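Local coordinates for protein chorismate mutase (Paraburkholderia phymatum, PDB 5TS9) that probably catalyses the rearrangement of chorismate to prephenate, as an all-helical, two-subunit enzyme of the type II chorismate mutase family, at residues V16-S21 and A119-N124; A29-L34 and P99-Q104; Y63-E68 and Q123-V128; F74-E79 and A165-C170; K82-A87 and D155-A160. All coordinates share one frame; numbering follows the deposited sequence.

Interaction 1: residues V16-S21 and A119-N124; sequences VPLVRS and ASIMQN
P17, L18 and S21 near the start of helix 16-39 meet I121 and N124 of helix 106-128 in an antiparallel helix pair within the all-helical chorismate mutase fold. The short axes approach to 8.8 Å, with 159° between their N-to-C directions. N124 points toward helix 16-39 and buries more area there than any other residue of the pair. Its CB presses against the L18 backbone, 3.7 Å from L18 CA, while the L18 and N124 side chains slide past each other in opposite directions. L18 CG stands anti to the backbone N (chi1 173°); beyond it, CD1 lies 3.7 Å from I121 O. Past the asparagine CB, ND2 turns to S21 and, in the one of two S21 conformers given here, makes a weak bond to S21 OG at 3.3 Å. This ND2 also sits 3.1 Å from P17 O, but the angle there is poor for a bond. In the same conformer S21 OG rests 3.4 Å from I121 CG1; its very short approach to L18 O is best treated as doubtful. Around this seam, I121 packs on F74 of helix 67-95, and L18 on I169 near the C terminus. The chemistry is therefore mixed, an amide and a hydroxyl at the centre flanked by L18 and I121, and the single weak bond probably leaves much of the cohesion to packing.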
# COMPACT_ATOMS: atom_id res chain seq x y z
N VAL A 16 -2.84 10.62 18.74
CA VAL A 16 -4.20 10.31 18.29
C VAL A 16 -4.76 11.38 17.36
O VAL A 16 -5.35 11.01 16.33
CB VAL A 16 -5.14 10.07 19.48
CG1 VAL A 16 -6.58 10.17 19.02
CG2 VAL A 16 -4.87 8.71 20.08
N PRO A 17 -4.64 12.68 17.65
CA PRO A 17 -5.14 13.67 16.68
C PRO A 17 -4.45 13.60 15.32
O PRO A 17 -5.11 13.76 14.28
CB PRO A 17 -4.89 15.02 17.39
CG PRO A 17 -4.87 14.68 18.84
CD PRO A 17 -4.21 13.33 18.91
N LEU A 18 -3.15 13.34 15.28
CA LEU A 18 -2.47 13.15 14.00
C LEU A 18 -3.02 11.93 13.26
O LEU A 18 -3.36 12.01 12.07
CB LEU A 18 -0.96 13.02 14.22
CG LEU A 18 -0.09 12.64 13.01
CD1 LEU A 18 -0.33 13.60 11.88
CD2 LEU A 18 1.38 12.66 13.42
N VAL A 19 -3.13 10.79 13.95
CA VAL A 19 -3.61 9.55 13.32
C VAL A 19 -5.06 9.71 12.90
O VAL A 19 -5.48 9.17 11.87
CB VAL A 19 -3.40 8.36 14.29
CG1 VAL A 19 -4.08 7.08 13.77
CG2 VAL A 19 -1.92 8.12 14.49
N ARG A 20 -5.84 10.46 13.68
CA ARG A 20 -7.22 10.73 13.30
C ARG A 20 -7.28 11.51 11.98
O ARG A 20 -8.09 11.19 11.11
CB ARG A 20 -7.89 11.51 14.44
CG ARG A 20 -9.39 11.53 14.40
CD ARG A 20 -9.90 12.24 15.66
NE ARG A 20 -9.87 11.40 16.86
CZ ARG A 20 -9.57 11.84 18.08
NH1 ARG A 20 -9.24 13.11 18.26
NH2 ARG A 20 -9.60 11.02 19.11
N SER A 21 -6.42 12.52 11.80
CA SER A 21 -6.46 13.29 10.57
C SER A 21 -6.08 12.42 9.37
O SER A 21 -6.71 12.51 8.31
CB SER A 21 -5.54 14.51 10.68
OG SER A 21 -4.21 14.13 11.02
N ALA A 119 -3.44 20.66 5.64
CA ALA A 119 -3.08 21.57 6.71
C ALA A 119 -3.22 20.92 8.09
O ALA A 119 -2.35 21.09 8.95
CB ALA A 119 -3.94 22.82 6.61
N SER A 120 -4.32 20.19 8.33
CA SER A 120 -4.50 19.64 9.67
C SER A 120 -3.48 18.54 9.96
O SER A 120 -3.03 18.42 11.10
CB SER A 120 -5.92 19.10 9.83
OG SER A 120 -6.05 17.84 9.21
N ILE A 121 -3.10 17.76 8.95
CA ILE A 121 -2.06 16.75 9.15
C ILE A 121 -0.73 17.43 9.47
O ILE A 121 -0.02 17.03 10.40
CB ILE A 121 -1.94 15.86 7.91
CG1 ILE A 121 -3.11 14.87 7.84
CG2 ILE A 121 -0.59 15.17 7.92
CD1 ILE A 121 -3.24 14.16 6.49
N MET A 122 -0.38 18.46 8.71
CA MET A 122 0.86 19.19 8.99
C MET A 122 0.79 19.89 10.34
O MET A 122 1.79 19.91 11.07
CB MET A 122 1.16 20.17 7.86
CG MET A 122 1.61 19.45 6.57
SD MET A 122 2.15 20.62 5.32
CE MET A 122 2.49 19.53 3.95
N GLN A 123 -0.36 20.46 10.69
CA GLN A 123 -0.45 21.11 12.00
C GLN A 123 -0.26 20.10 13.12
O GLN A 123 0.42 20.37 14.12
CB GLN A 123 -1.78 21.84 12.15
CG GLN A 123 -1.98 22.49 13.52
CD GLN A 123 -0.89 23.51 13.85
OE1 GLN A 123 -0.07 23.30 14.76
NE2 GLN A 123 -0.87 24.62 13.11
N ASN A 124 -0.85 18.91 12.95
CA ASN A 124 -0.71 17.84 13.94
C ASN A 124 0.72 17.29 13.98
O ASN A 124 1.22 16.96 15.06
CB ASN A 124 -1.71 16.73 13.63
CG ASN A 124 -3.14 17.14 13.92
OD1 ASN A 124 -3.37 18.02 14.74
ND2 ASN A 124 -4.10 16.51 13.26

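Interaction 2: residues A29-L34 and P99-Q104; sequences ADQVAL and PATPRQ
Q31 of helix 16-39 reaches into the loop 99-104 and shows how one side-chain amide can fasten an irregular segment to a helix. From CB, directed at the loop, CG stands anti to the carbonyl carbon (chi1 -82°), and a bend at chi2 turns the chain. CG lies 3.9 Å from Q104 CD, and the two amide groups are stacked with their planes 14° apart, although the side chains cross at about a right angle. CD lies 3.7 Å from both Q104 N and P102 O. At the tip the amide is used twice. OE1 accepts from Q104 N at 2.8 Å, the donor standing well above the carbonyl plane. NE2 donates to P102 O, also at 2.8 Å, in a nearly straight bond that lies in the amide plane of Q31. One turn on, L34 packs against the arginine of the loop: its CB is 3.9 Å from R103 NE, its CD2 lies over one face of the guanidinium, offset toward the rim, and its CD1 touches T101 CB. NH1 of R103 meanwhile donates to P99 O at 3.0 Å and to T101 O at 2.7 Å, holding the loop in its bend, while NE forms a salt bridge with D38. W92 of helix 67-95 packs on both L34 and P99. Because P102 O and Q104 N flank the extended residue R103, the paired bonds of Q31 imitate those of a neighbouring strand, tying the 67-95 to 106-128 connection to helix 16-39.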
# COMPACT_ATOMS: atom_id res chain seq x y z
N ALA A 29 -10.85 7.74 0.24
CA ALA A 29 -10.65 6.65 -0.73
C ALA A 29 -11.96 5.95 -1.10
O ALA A 29 -12.16 5.55 -2.25
CB ALA A 29 -9.65 5.63 -0.18
N ASP A 30 -12.86 5.78 -0.12
CA ASP A 30 -14.14 5.13 -0.42
C ASP A 30 -14.90 5.90 -1.48
O ASP A 30 -15.45 5.30 -2.42
CB ASP A 30 -14.99 5.00 0.84
CG ASP A 30 -14.29 4.21 1.93
OD1 ASP A 30 -13.05 4.21 1.96
OD2 ASP A 30 -14.99 3.59 2.76
N GLN A 31 -14.94 7.23 -1.38
CA GLN A 31 -15.68 7.99 -2.37
C GLN A 31 -14.90 8.15 -3.67
O GLN A 31 -15.52 8.28 -4.74
CB GLN A 31 -16.08 9.36 -1.82
CG GLN A 31 -17.33 9.35 -0.93
CD GLN A 31 -18.60 9.34 -1.75
OE1 GLN A 31 -18.61 9.74 -2.92
NE2 GLN A 31 -19.70 8.90 -1.15
N VAL A 32 -13.57 8.19 -3.63
CA VAL A 32 -12.84 8.25 -4.90
C VAL A 32 -12.99 6.92 -5.67
O VAL A 32 -13.17 6.91 -6.89
CB VAL A 32 -11.37 8.63 -4.66
CG1 VAL A 32 -10.56 8.39 -5.94
CG2 VAL A 32 -11.27 10.12 -4.20
N ALA A 33 -12.97 5.80 -4.95
CA ALA A 33 -13.21 4.49 -5.57
C ALA A 33 -14.57 4.46 -6.27
O ALA A 33 -14.66 4.00 -7.41
CB ALA A 33 -13.14 3.39 -4.51
N LEU A 34 -15.62 4.93 -5.61
CA LEU A 34 -16.95 4.98 -6.23
C LEU A 34 -16.92 5.76 -7.53
O LEU A 34 -17.49 5.33 -8.55
CB LEU A 34 -17.95 5.63 -5.27
CG LEU A 34 -18.34 4.89 -3.99
CD1 LEU A 34 -19.21 5.79 -3.10
CD2 LEU A 34 -19.05 3.57 -4.34
N PRO A 99 -21.40 -0.38 -3.85
CA PRO A 99 -22.48 0.14 -2.99
C PRO A 99 -23.22 1.31 -3.65
O PRO A 99 -22.67 2.03 -4.49
CB PRO A 99 -21.74 0.58 -1.72
CG PRO A 99 -20.28 0.41 -1.97
CD PRO A 99 -20.13 -0.54 -3.11
N ALA A 100 -24.49 1.46 -3.29
CA ALA A 100 -25.33 2.55 -3.77
C ALA A 100 -25.15 3.86 -2.98
O ALA A 100 -26.02 4.73 -3.03
CB ALA A 100 -26.80 2.14 -3.74
N THR A 101 -24.06 4.00 -2.23
CA THR A 101 -23.79 5.24 -1.52
C THR A 101 -23.88 6.43 -2.48
O THR A 101 -23.35 6.36 -3.60
CB THR A 101 -22.40 5.18 -0.89
OG1 THR A 101 -22.23 3.91 -0.24
CG2 THR A 101 -22.22 6.30 0.11
N PRO A 102 -24.53 7.53 -2.08
CA PRO A 102 -24.51 8.73 -2.92
C PRO A 102 -23.09 9.24 -3.15
O PRO A 102 -22.25 9.23 -2.24
CB PRO A 102 -25.37 9.74 -2.13
CG PRO A 102 -25.62 9.09 -0.77
CD PRO A 102 -25.52 7.63 -1.00
N ARG A 103 -22.82 9.64 -4.38
CA ARG A 103 -21.49 10.11 -4.75
C ARG A 103 -21.32 11.57 -4.38
O ARG A 103 -22.23 12.39 -4.58
CB ARG A 103 -21.26 9.93 -6.25
CG ARG A 103 -20.69 8.58 -6.65
CD ARG A 103 -21.58 7.41 -6.19
NE ARG A 103 -21.39 6.25 -7.06
CZ ARG A 103 -21.84 5.04 -6.78
NH1 ARG A 103 -22.51 4.80 -5.66
NH2 ARG A 103 -21.62 4.05 -7.63
N GLN A 104 -20.16 11.90 -3.84
CA GLN A 104 -19.81 13.28 -3.51
C GLN A 104 -18.89 13.83 -4.60
O GLN A 104 -17.95 13.14 -5.02
CB GLN A 104 -19.12 13.33 -2.14
CG GLN A 104 -20.02 12.88 -0.97
CD GLN A 104 -19.22 12.55 0.29
OE1 GLN A 104 -18.08 12.98 0.44
NE2 GLN A 104 -19.81 11.76 1.19

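Interaction 3: residues Y63-E68 and Q123-V128; sequences YGLTAE and QNLQSV
Y63 and Q126 bring their CA atoms to 6.0 Å where the loop leading into helix 67-95 passes the last turns of helix 106-128, and the chain turns at once through G64, whose phi is positive. The Y63 ring meets this helix with its edge. CE1 lies 3.6 Å from Q123 NE2, which approaches in the ring plane, the amide itself being turned 75° from that plane. The bend of Q123 at chi2 (59°) places its CD so that the amide can reach back to the tyrosine. Q126 takes the neighbouring position with an extended chain: its CB is 3.5 Å from Y63 O, with CG and CD at similar range, and its OE1 reaches the ring edge, 3.8 Å from Y63 CD1. Further along, two leucines cross at about a right angle, L65 CD1 touching L125 CD1 at 4.0 Å. A119 and M122 of the same helix also pack on Y63. T66 then opens helix 67-95 as its N-cap, its OG1 accepting from D69 N. The lesson is that polar side chains can pack without bonding. The glutamines meet Y63 with both methylene carbons and polar amide atoms, at van der Waals range. Q126 OE1 beside aromatic C-H groups is probably weakly favourable; the same is not expected of Q123 NE2. With no hydrogen bond between the segments, packing carries this partly exposed contact at the surface.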
# COMPACT_ATOMS: atom_id res chain seq x y z
N TYR A 63 4.83 24.98 8.64
CA TYR A 63 4.57 24.20 9.85
C TYR A 63 5.86 23.61 10.43
O TYR A 63 5.82 22.55 11.07
CB TYR A 63 3.57 23.08 9.57
CG TYR A 63 2.20 23.55 9.13
CD1 TYR A 63 1.21 23.83 10.06
CD2 TYR A 63 1.89 23.72 7.79
CE1 TYR A 63 -0.05 24.26 9.67
CE2 TYR A 63 0.64 24.14 7.38
CZ TYR A 63 -0.33 24.41 8.33
OH TYR A 63 -1.57 24.83 7.95
N GLY A 64 7.00 24.26 10.20
CA GLY A 64 8.27 23.77 10.72
C GLY A 64 8.71 22.42 10.20
O GLY A 64 9.60 21.79 10.79
N LEU A 65 8.14 21.94 9.10
CA LEU A 65 8.54 20.68 8.49
C LEU A 65 9.56 20.91 7.39
O LEU A 65 9.51 21.91 6.67
CB LEU A 65 7.34 19.94 7.90
CG LEU A 65 6.16 19.73 8.85
CD1 LEU A 65 5.02 19.03 8.11
CD2 LEU A 65 6.64 18.94 10.05
N THR A 66 10.49 19.96 7.26
CA THR A 66 11.38 19.94 6.11
C THR A 66 10.62 19.44 4.89
O THR A 66 9.62 18.73 5.00
CB THR A 66 12.60 19.05 6.34
OG1 THR A 66 12.22 17.67 6.31
CG2 THR A 66 13.29 19.36 7.66
N ALA A 67 11.12 19.84 3.72
CA ALA A 67 10.46 19.42 2.49
C ALA A 67 10.50 17.91 2.35
O ALA A 67 9.52 17.29 1.93
CB ALA A 67 11.12 20.10 1.29
N GLU A 68 11.62 17.29 2.74
CA GLU A 68 11.74 15.85 2.60
C GLU A 68 10.75 15.14 3.52
O GLU A 68 10.18 14.11 3.15
CB GLU A 68 13.17 15.40 2.90
N GLN A 123 -0.36 20.46 10.69
CA GLN A 123 -0.45 21.11 12.00
C GLN A 123 -0.26 20.10 13.12
O GLN A 123 0.42 20.37 14.12
CB GLN A 123 -1.78 21.84 12.15
CG GLN A 123 -1.98 22.49 13.52
CD GLN A 123 -0.89 23.51 13.85
OE1 GLN A 123 -0.07 23.30 14.76
NE2 GLN A 123 -0.87 24.62 13.11
N ASN A 124 -0.85 18.91 12.95
CA ASN A 124 -0.71 17.84 13.94
C ASN A 124 0.72 17.29 13.98
O ASN A 124 1.22 16.96 15.06
CB ASN A 124 -1.71 16.73 13.63
CG ASN A 124 -3.14 17.14 13.92
OD1 ASN A 124 -3.37 18.02 14.74
ND2 ASN A 124 -4.10 16.51 13.26
N LEU A 125 1.36 17.14 12.82
CA LEU A 125 2.76 16.71 12.80
C LEU A 125 3.64 17.65 13.61
O LEU A 125 4.48 17.22 14.41
CB LEU A 125 3.26 16.65 11.37
CG LEU A 125 3.08 15.36 10.61
CD1 LEU A 125 3.19 15.67 9.12
CD2 LEU A 125 4.13 14.37 11.06
N GLN A 126 3.48 18.95 13.36
CA GLN A 126 4.20 19.96 14.12
C GLN A 126 3.91 19.83 15.62
O GLN A 126 4.83 19.85 16.44
CB GLN A 126 3.82 21.34 13.61
CG GLN A 126 4.48 22.47 14.37
CD GLN A 126 4.09 23.82 13.82
OE1 GLN A 126 2.96 24.03 13.38
NE2 GLN A 126 5.04 24.74 13.81
N SER A 127 2.64 19.68 15.98
CA SER A 127 2.28 19.58 17.39
C SER A 127 2.96 18.39 18.08
O SER A 127 3.28 18.47 19.27
CB SER A 127 0.77 19.47 17.56
OG SER A 127 0.13 20.65 17.12
N VAL A 128 3.18 17.29 17.36
CA VAL A 128 3.72 16.09 18.00
C VAL A 128 5.21 15.90 17.72
O VAL A 128 5.79 14.89 18.11
CB VAL A 128 2.91 14.84 17.61
CG1 VAL A 128 3.34 14.29 16.25
CG2 VAL A 128 2.99 13.80 18.69

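Interaction 4: residues F74-E79 and A165-C170; sequences FSDQVE and AVARIC
D76 and R168 are brought together by their torsions: the aspartate CG stands anti to the carbonyl carbon (chi1 -72°), and the arginine bends at chi3 (-88°), which places NE against the carboxylate. The resulting salt bridge joins helix 67-95 to the segment that follows helix 156-165 in the chorismate mutase fold. NE donates to D76 OD2 at 2.8 Å and 170°, lying on the syn side of the carboxylate, with OD2 in the guanidinium plane. A second bond, R168 NH2 to D76 OD1, is weak at 3.1 Å. OD1 also has R164 as a salt-bridge partner, so the carboxylate is gripped by two arginines. One residue along, Q77, whose CB points away from the segment, bends at chi2, and its NE2 donates to A165 O at 2.9 Å from above the carbonyl plane; I73 O is a further partner of this NE2. The tail beyond is fixed by the C170-C137 disulfide, and Y86 of the second subunit packs on A167. One water links the helix to the segment: it donates to D76 OD2 at 2.7 Å and A165 O at 2.8 Å, and accepts from R168 N at 2.9 Å.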
# COMPACT_ATOMS: atom_id res chain seq x y z
N PHE A 74 3.34 12.55 2.77
CA PHE A 74 2.23 12.57 1.84
C PHE A 74 2.37 11.52 0.75
O PHE A 74 1.34 11.05 0.24
CB PHE A 74 2.03 13.98 1.30
CG PHE A 74 1.29 14.87 2.27
CD1 PHE A 74 1.97 15.48 3.32
CD2 PHE A 74 -0.09 15.01 2.19
CE1 PHE A 74 1.29 16.26 4.26
CE2 PHE A 74 -0.78 15.78 3.11
CZ PHE A 74 -0.09 16.41 4.16
N SER A 75 3.59 11.11 0.38
CA SER A 75 3.71 9.89 -0.42
C SER A 75 3.07 8.73 0.30
O SER A 75 2.32 7.95 -0.30
CB SER A 75 5.17 9.56 -0.73
OG SER A 75 5.87 10.68 -1.27
N ASP A 76 3.31 8.62 1.61
CA ASP A 76 2.66 7.57 2.39
C ASP A 76 1.14 7.71 2.36
O ASP A 76 0.43 6.71 2.27
CB ASP A 76 3.18 7.59 3.83
CG ASP A 76 4.62 7.07 3.94
OD1 ASP A 76 5.06 6.32 3.01
OD2 ASP A 76 5.30 7.40 4.94
N GLN A 77 0.63 8.95 2.44
CA GLN A 77 -0.82 9.16 2.40
C GLN A 77 -1.41 8.73 1.08
O GLN A 77 -2.51 8.15 1.04
CB GLN A 77 -1.17 10.63 2.64
CG GLN A 77 -0.72 11.24 3.95
CD GLN A 77 -0.91 10.32 5.13
OE1 GLN A 77 -2.04 10.11 5.59
NE2 GLN A 77 0.19 9.81 5.67
N VAL A 78 -0.74 9.04 -0.04
CA VAL A 78 -1.36 8.70 -1.31
C VAL A 78 -1.27 7.19 -1.56
O VAL A 78 -2.20 6.61 -2.11
CB VAL A 78 -0.75 9.52 -2.47
CG1 VAL A 78 -0.98 10.99 -2.23
CG2 VAL A 78 0.71 9.24 -2.61
N GLU A 79 -0.21 6.53 -1.11
CA GLU A 79 -0.13 5.07 -1.26
C GLU A 79 -1.17 4.36 -0.40
O GLU A 79 -1.74 3.35 -0.82
CB GLU A 79 1.27 4.56 -0.91
CG GLU A 79 2.36 5.03 -1.85
CD GLU A 79 2.16 4.54 -3.26
OE1 GLU A 79 1.70 3.39 -3.43
OE2 GLU A 79 2.46 5.29 -4.20
N ALA A 165 -0.37 4.43 6.23
CA ALA A 165 -0.30 5.89 6.20
C ALA A 165 0.60 6.46 7.28
O ALA A 165 1.27 7.48 7.05
CB ALA A 165 -1.71 6.49 6.31
N VAL A 166 0.66 5.84 8.46
CA VAL A 166 1.44 6.35 9.59
C VAL A 166 2.90 5.92 9.53
O VAL A 166 3.67 6.16 10.47
CB VAL A 166 0.81 5.90 10.92
CG1 VAL A 166 -0.62 6.39 11.04
CG2 VAL A 166 0.91 4.37 11.06
N ALA A 167 3.28 5.28 8.42
CA ALA A 167 4.57 4.60 8.29
C ALA A 167 5.76 5.44 8.76
O ALA A 167 6.70 4.90 9.37
CB ALA A 167 4.77 4.19 6.82
N ARG A 168 5.79 6.72 8.44
CA ARG A 168 6.99 7.51 8.74
C ARG A 168 6.69 8.71 9.63
O ARG A 168 7.37 9.74 9.56
CB ARG A 168 7.69 7.91 7.45
CG ARG A 168 8.05 6.68 6.62
CD ARG A 168 8.91 6.99 5.42
NE ARG A 168 8.07 7.32 4.29
CZ ARG A 168 8.52 7.49 3.05
NH1 ARG A 168 9.82 7.36 2.78
NH2 ARG A 168 7.67 7.78 2.08
N ILE A 169 5.68 8.60 10.49
CA ILE A 169 5.57 9.53 11.61
C ILE A 169 6.82 9.43 12.48
O ILE A 169 7.47 10.44 12.80
CB ILE A 169 4.30 9.23 12.43
CG1 ILE A 169 3.05 9.55 11.61
CG2 ILE A 169 4.32 10.00 13.74
CD1 ILE A 169 1.77 9.16 12.33
N CYS A 170 7.16 8.22 12.89
CA CYS A 170 8.36 7.99 13.69
C CYS A 170 9.59 8.17 12.82
O CYS A 170 9.65 7.64 11.71
CB CYS A 170 8.34 6.58 14.26
SG CYS A 170 6.98 6.30 15.37
O HOH W 1 3.94 8.41 7.06

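Interaction 5: residues K82-A87 and D155-A160; sequences KEVQYA and DVLHRA
The imidazole of H158, in the first turn of helix 156-165, lies against V84 of helix 67-95. V84 CG1 approaches it obliquely, 3.8 Å from H158 NE2, while D155 OD1 lies at its edge in the ring plane. There ND1 donates to D155 OD1 at 2.7 Å, on the syn side of the carboxylate but about 31° out of its plane. The same oxygen accepts from H158 N at 3.0 Å, nearly in line with its C-O bond, so D155 both caps the helix and fixes the rotation of the ring. The far nitrogen, NE2, is hydrogen-bonded to D30 of helix 16-39. Held between two carboxylates, the histidine would be expected to favour the protonated form. The L157 contact is apolar. Its CG stands anti to the backbone N (chi1 167°). Of the two branches beyond, CD1 touches A87 CB at 3.7 Å, and CD2 is 4.3 Å from V84 CG1. At the other end, E83 OE1 approaches A160 CB, tentatively, since E83 has two modelled conformers. E83 also packs on E83 of the second subunit, and L157 on A160 of that subunit, which places the seam beside the dimer interface. The short axes run 9.7 Å apart, at 153°. Two motifs thus meet here: an aspartate N-cap that starts helix 156-165, and an antiparallel helix pair, with leucine, valine and alanine between its members, beside the dimer interface of this all-helical fold.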
# COMPACT_ATOMS: atom_id res chain seq x y z
N LYS A 82 -4.45 4.71 -2.29
CA LYS A 82 -4.55 3.77 -3.41
C LYS A 82 -4.75 2.33 -2.92
O LYS A 82 -5.48 1.57 -3.54
CB LYS A 82 -3.31 3.87 -4.30
CG LYS A 82 -3.10 5.29 -4.87
CD LYS A 82 -2.02 5.36 -5.94
CE LYS A 82 -0.65 5.10 -5.33
NZ LYS A 82 0.42 5.24 -6.40
N GLU A 83 -4.10 1.94 -1.82
CA GLU A 83 -4.32 0.60 -1.25
C GLU A 83 -5.80 0.32 -1.04
O GLU A 83 -6.31 -0.75 -1.39
CB GLU A 83 -3.57 0.49 0.09
CG GLU A 83 -3.82 -0.79 0.85
CD GLU A 83 -2.94 -0.94 2.09
OE1 GLU A 83 -3.01 -1.99 2.75
OE2 GLU A 83 -2.19 -0.00 2.43
N VAL A 84 -6.50 1.28 -0.45
CA VAL A 84 -7.93 1.12 -0.23
C VAL A 84 -8.67 1.09 -1.57
O VAL A 84 -9.50 0.21 -1.82
CB VAL A 84 -8.47 2.23 0.68
CG1 VAL A 84 -9.99 2.17 0.79
CG2 VAL A 84 -7.85 2.08 2.08
N GLN A 85 -8.35 2.02 -2.47
CA GLN A 85 -9.07 2.10 -3.73
C GLN A 85 -8.93 0.81 -4.54
O GLN A 85 -9.92 0.30 -5.07
CB GLN A 85 -8.58 3.28 -4.57
CG GLN A 85 -8.88 4.66 -4.01
CD GLN A 85 -8.32 5.75 -4.90
OE1 GLN A 85 -8.51 5.72 -6.13
NE2 GLN A 85 -7.64 6.72 -4.30
N TYR A 86 -7.71 0.29 -4.67
CA TYR A 86 -7.54 -0.92 -5.46
C TYR A 86 -8.32 -2.09 -4.86
O TYR A 86 -8.90 -2.90 -5.59
CB TYR A 86 -6.06 -1.30 -5.56
CG TYR A 86 -5.24 -0.52 -6.57
CD1 TYR A 86 -5.59 -0.51 -7.93
CD2 TYR A 86 -4.10 0.17 -6.17
CE1 TYR A 86 -4.81 0.19 -8.86
CE2 TYR A 86 -3.33 0.87 -7.07
CZ TYR A 86 -3.69 0.87 -8.43
OH TYR A 86 -2.93 1.59 -9.34
N ALA A 87 -8.31 -2.20 -3.53
CA ALA A 87 -8.98 -3.33 -2.87
C ALA A 87 -10.49 -3.23 -3.01
O ALA A 87 -11.16 -4.22 -3.31
CB ALA A 87 -8.58 -3.39 -1.40
N ASP A 155 -12.71 -1.03 9.38
CA ASP A 155 -12.60 -2.47 9.17
C ASP A 155 -11.13 -2.84 9.00
O ASP A 155 -10.23 -2.02 9.16
CB ASP A 155 -13.49 -2.93 8.01
CG ASP A 155 -13.14 -2.28 6.68
OD1 ASP A 155 -12.06 -1.67 6.55
OD2 ASP A 155 -13.95 -2.39 5.74
N VAL A 156 -10.88 -4.12 8.68
CA VAL A 156 -9.51 -4.62 8.60
C VAL A 156 -8.75 -3.95 7.46
O VAL A 156 -7.57 -3.60 7.61
CB VAL A 156 -9.51 -6.16 8.45
CG1 VAL A 156 -8.16 -6.65 8.05
CG2 VAL A 156 -9.94 -6.81 9.75
N LEU A 157 -9.40 -3.79 6.30
CA LEU A 157 -8.77 -3.12 5.16
C LEU A 157 -8.33 -1.71 5.52
O LEU A 157 -7.20 -1.30 5.21
CB LEU A 157 -9.74 -3.06 3.97
CG LEU A 157 -9.35 -2.13 2.80
CD1 LEU A 157 -8.03 -2.56 2.12
CD2 LEU A 157 -10.47 -2.04 1.73
N HIS A 158 -9.22 -0.94 6.13
CA HIS A 158 -8.90 0.46 6.44
C HIS A 158 -7.86 0.57 7.55
O HIS A 158 -7.03 1.48 7.52
CB HIS A 158 -10.16 1.22 6.80
CG HIS A 158 -11.03 1.51 5.62
ND1 HIS A 158 -11.88 0.57 5.06
CD2 HIS A 158 -11.17 2.63 4.87
CE1 HIS A 158 -12.52 1.10 4.03
NE2 HIS A 158 -12.10 2.35 3.89
N ARG A 159 -7.89 -0.34 8.53
CA ARG A 159 -6.84 -0.30 9.55
C ARG A 159 -5.48 -0.66 8.95
O ARG A 159 -4.47 -0.02 9.26
CB ARG A 159 -7.18 -1.24 10.71
CG ARG A 159 -6.22 -1.11 11.90
CD ARG A 159 -6.63 -2.01 13.08
NE ARG A 159 -5.92 -3.28 13.03
CZ ARG A 159 -6.47 -4.44 12.69
NH1 ARG A 159 -7.76 -4.51 12.39
NH2 ARG A 159 -5.73 -5.55 12.66
N ALA A 160 -5.46 -1.67 8.07
CA ALA A 160 -4.21 -2.02 7.40
C ALA A 160 -3.64 -0.83 6.64
O ALA A 160 -2.44 -0.54 6.72
CB ALA A 160 -4.43 -3.20 6.44

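How the interactions relate
From the N terminus, the first turns of helix 16-39 close a long loop in interaction 1 by meeting helix 106-128. Interaction 2 is nested inside that loop, tying a later part of helix 16-39 to the connection after helix 67-95. Interaction 3 joins the loop leading into helix 67-95 to the C-terminal part of helix 106-128; it touches interaction 1, ending on the same stretch, and crosses interaction 2. Interaction 4 binds the first half of helix 67-95 to the C-terminal segment, crossing interactions 1, 2 and 3; interaction 5 is nested within it, crosses the same three, and meets interaction 2 through D30 and H158. Interactions 4 and 5 both touch the second subunit.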